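Local coordinates for Lmo0740 protein (Listeria monocytogenes, PDB 4RFA) that probably acts as a Crp-family transcription regulator, pairing a cyclic nucleotide-binding-type sensor domain with a DNA-binding domain, at residues 28-34 against 104-110. Coordinates in Å, arbitrary orientation, origin at the centre of the assembly. Numbering follows the deposited sequence.
Sequences YVTKKTY and LMLYKID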
loop_
_atom_site.group_PDB
_atom_site.type_symbol
_atom_site.label_atom_id
_atom_site.label_comp_id
_atom_site.label_asym_id
_atom_site.label_seq_id
_atom_site.Cartn_x
_atom_site.Cartn_y
_atom_site.Cartn_z
ATOM N N TYR A 28 -18.928 21.573 0.210
ATOM C CA TYR A 28 -18.200 20.330 0.350
ATOM C C TYR A 28 -16.724 20.353 -0.085
ATOM O O TYR A 28 -16.016 19.356 0.072
ATOM C CB TYR A 28 -18.947 19.240 -0.432
ATOM C CG TYR A 28 -20.325 18.903 0.122
ATOM C CD1 TYR A 28 -20.493 18.583 1.459
ATOM C CD2 TYR A 28 -21.456 18.879 -0.702
ATOM C CE1 TYR A 28 -21.734 18.256 1.979
ATOM C CE2 TYR A 28 -22.705 18.535 -0.193
ATOM C CZ TYR A 28 -22.828 18.227 1.154
ATOM O OH TYR A 28 -24.044 17.905 1.706
ATOM N N VAL A 29 -16.265 21.449 -0.674
ATOM C CA VAL A 29 -14.951 21.463 -1.294
ATOM C C VAL A 29 -14.234 22.680 -0.782
ATOM O O VAL A 29 -14.723 23.771 -0.906
ATOM C CB VAL A 29 -15.006 21.583 -2.817
ATOM C CG1 VAL A 29 -13.597 21.674 -3.362
ATOM C CG2 VAL A 29 -15.800 20.445 -3.445
ATOM N N THR A 30 -13.045 22.483 -0.263
ATOM C CA THR A 30 -12.352 23.519 0.488
ATOM C C THR A 30 -10.881 23.405 0.102
ATOM O O THR A 30 -10.442 22.332 -0.157
ATOM C CB THR A 30 -12.582 23.247 1.985
ATOM O OG1 THR A 30 -13.671 24.057 2.432
ATOM C CG2 THR A 30 -11.400 23.518 2.814
ATOM N N LYS A 31 -10.146 24.511 0.105
ATOM C CA LYS A 31 -8.748 24.550 -0.297
ATOM C C LYS A 31 -7.883 24.891 0.906
ATOM O O LYS A 31 -8.290 25.701 1.755
ATOM C CB LYS A 31 -8.597 25.664 -1.318
ATOM C CG LYS A 31 -7.291 25.687 -2.053
ATOM C CD LYS A 31 -7.354 26.660 -3.223
ATOM C CE LYS A 31 -7.337 28.103 -2.768
ATOM N NZ LYS A 31 -6.056 28.462 -2.096
ATOM N N LYS A 32 -6.684 24.316 0.938
ATOM C CA LYS A 32 -5.703 24.553 1.980
ATOM C C LYS A 32 -4.281 24.641 1.408
ATOM O O LYS A 32 -3.861 23.767 0.617
ATOM C CB LYS A 32 -5.762 23.395 2.950
ATOM C CG LYS A 32 -6.196 23.727 4.344
ATOM C CD LYS A 32 -5.074 24.350 5.141
ATOM C CE LYS A 32 -5.505 24.474 6.589
ATOM N NZ LYS A 32 -4.499 25.240 7.366
ATOM N N THR A 33 -3.521 25.651 1.822
ATOM C CA THR A 33 -2.173 25.839 1.336
ATOM C C THR A 33 -1.228 25.782 2.532
ATOM O O THR A 33 -1.577 26.126 3.651
ATOM C CB THR A 33 -1.977 27.149 0.549
ATOM O OG1 THR A 33 -2.385 28.245 1.353
ATOM C CG2 THR A 33 -2.813 27.208 -0.683
ATOM N N TYR A 34 -0.042 25.243 2.288
ATOM C CA TYR A 34 0.881 24.937 3.311
ATOM C C TYR A 34 2.247 25.380 2.834
ATOM O O TYR A 34 2.446 25.590 1.640
ATOM C CB TYR A 34 0.952 23.455 3.508
ATOM C CG TYR A 34 -0.225 22.834 4.146
ATOM C CD1 TYR A 34 -1.306 22.354 3.372
ATOM C CD2 TYR A 34 -0.266 22.693 5.528
ATOM C CE1 TYR A 34 -2.393 21.754 3.988
ATOM C CE2 TYR A 34 -1.343 22.113 6.144
ATOM C CZ TYR A 34 -2.393 21.630 5.371
ATOM O OH TYR A 34 -3.434 21.052 6.047
ATOM N N LEU A 104 2.623 23.767 -0.966
ATOM C CA LEU A 104 1.748 22.725 -1.352
ATOM C C LEU A 104 0.306 23.202 -1.192
ATOM O O LEU A 104 -0.025 23.913 -0.212
ATOM C CB LEU A 104 2.024 21.498 -0.480
ATOM C CG LEU A 104 1.154 20.263 -0.647
ATOM C CD1 LEU A 104 1.935 18.999 -0.237
ATOM C CD2 LEU A 104 -0.153 20.372 0.127
HETATM N N MSE A 105 -0.526 22.822 -2.155
HETATM C CA MSE A 105 -1.951 23.162 -2.188
HETATM C C MSE A 105 -2.726 21.915 -2.315
HETATM O O MSE A 105 -2.400 21.073 -3.129
HETATM C CB MSE A 105 -2.364 23.926 -3.436
HETATM C CG MSE A 105 -3.894 24.131 -3.611
HETATM SE SE MSE A 105 -4.114 25.398 -5.123
HETATM C CE MSE A 105 -3.208 26.966 -4.320
ATOM N N LEU A 106 -3.799 21.813 -1.560
ATOM C CA LEU A 106 -4.716 20.704 -1.729
ATOM C C LEU A 106 -6.151 21.113 -1.640
ATOM O O LEU A 106 -6.463 22.214 -1.194
ATOM C CB LEU A 106 -4.412 19.627 -0.688
ATOM C CG LEU A 106 -4.574 19.965 0.779
ATOM C CD1 LEU A 106 -6.039 20.080 1.156
ATOM C CD2 LEU A 106 -3.922 18.898 1.624
ATOM N N TYR A 107 -7.020 20.194 -2.047
ATOM C CA TYR A 107 -8.453 20.353 -1.880
ATOM C C TYR A 107 -8.997 19.377 -0.848
ATOM O O TYR A 107 -8.692 18.218 -0.861
ATOM C CB TYR A 107 -9.163 20.205 -3.235
ATOM C CG TYR A 107 -9.041 21.469 -4.058
ATOM C CD1 TYR A 107 -9.896 22.536 -3.863
ATOM C CD2 TYR A 107 -8.003 21.621 -4.959
ATOM C CE1 TYR A 107 -9.750 23.711 -4.597
ATOM C CE2 TYR A 107 -7.846 22.788 -5.693
ATOM C CZ TYR A 107 -8.713 23.815 -5.518
ATOM O OH TYR A 107 -8.508 24.947 -6.255
ATOM N N LYS A 108 -9.784 19.864 0.088
ATOM C CA LYS A 108 -10.457 18.964 1.022
ATOM C C LYS A 108 -11.849 18.779 0.489
ATOM O O LYS A 108 -12.575 19.756 0.359
ATOM C CB LYS A 108 -10.515 19.598 2.410
ATOM C CG LYS A 108 -11.253 18.773 3.447
ATOM C CD LYS A 108 -11.241 19.486 4.778
ATOM C CE LYS A 108 -12.126 18.779 5.794
ATOM N NZ LYS A 108 -12.380 19.677 6.947
ATOM N N ILE A 109 -12.231 17.539 0.221
ATOM C CA ILE A 109 -13.549 17.249 -0.306
ATOM C C ILE A 109 -14.369 16.317 0.573
ATOM O O ILE A 109 -13.962 15.206 0.873
ATOM C CB ILE A 109 -13.459 16.581 -1.678
ATOM C CG1 ILE A 109 -12.617 17.419 -2.622
ATOM C CG2 ILE A 109 -14.852 16.438 -2.225
ATOM C CD1 ILE A 109 -12.015 16.657 -3.758
ATOM N N ASP A 110 -15.554 16.761 0.950
ATOM C CA ASP A 110 -16.393 15.971 1.800
ATOM C C ASP A 110 -16.614 14.664 1.079
ATOM O O ASP A 110 -16.909 14.631 -0.107
ATOM C CB ASP A 110 -17.693 16.708 2.128
ATOM C CG ASP A 110 -18.725 15.799 2.753
ATOM O OD1 ASP A 110 -19.223 14.887 2.040
ATOM O OD2 ASP A 110 -19.002 15.988 3.956
#
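Tyr107 lays one face of its ring against the aliphatic chain of Lys31, whose CD comes within 3.7 Å of Tyr107 OH, while Val29 CG1 sits 3.8 Å from Tyr107 CD1. On the sheet face that carries Tyr107, Met105, a selenomethionine, meets Thr33 (Met105 CE to Thr33 CG2, 3.7 Å). The opposite face of the sheet carries Tyr34, packed on Leu104 and Leu106; CD2 of Leu106 lies 4.0 Å from Tyr34 CE1. Between the two strands runs a regular antiparallel ladder: Thr30–Lys108, Lys32–Leu106 and Tyr34–Leu104 are hydrogen-bonded pairs, with Lys108 N to Thr30 O the shortest link at 2.6 Å. Asp110 N adds a bond to Tyr28 O (2.8 Å) just where its own side chain N-caps helix 111-120 through Phe113 N. The pairing joins the first and last strands of the jelly-roll-like beta domain seen in Crp relatives, and strand 49-55 bonds along the other edge of 104-110. With seven backbone bonds and mixed aliphatic and aromatic overlaps, the join rests on main-chain pairing more than on side-chain polarity.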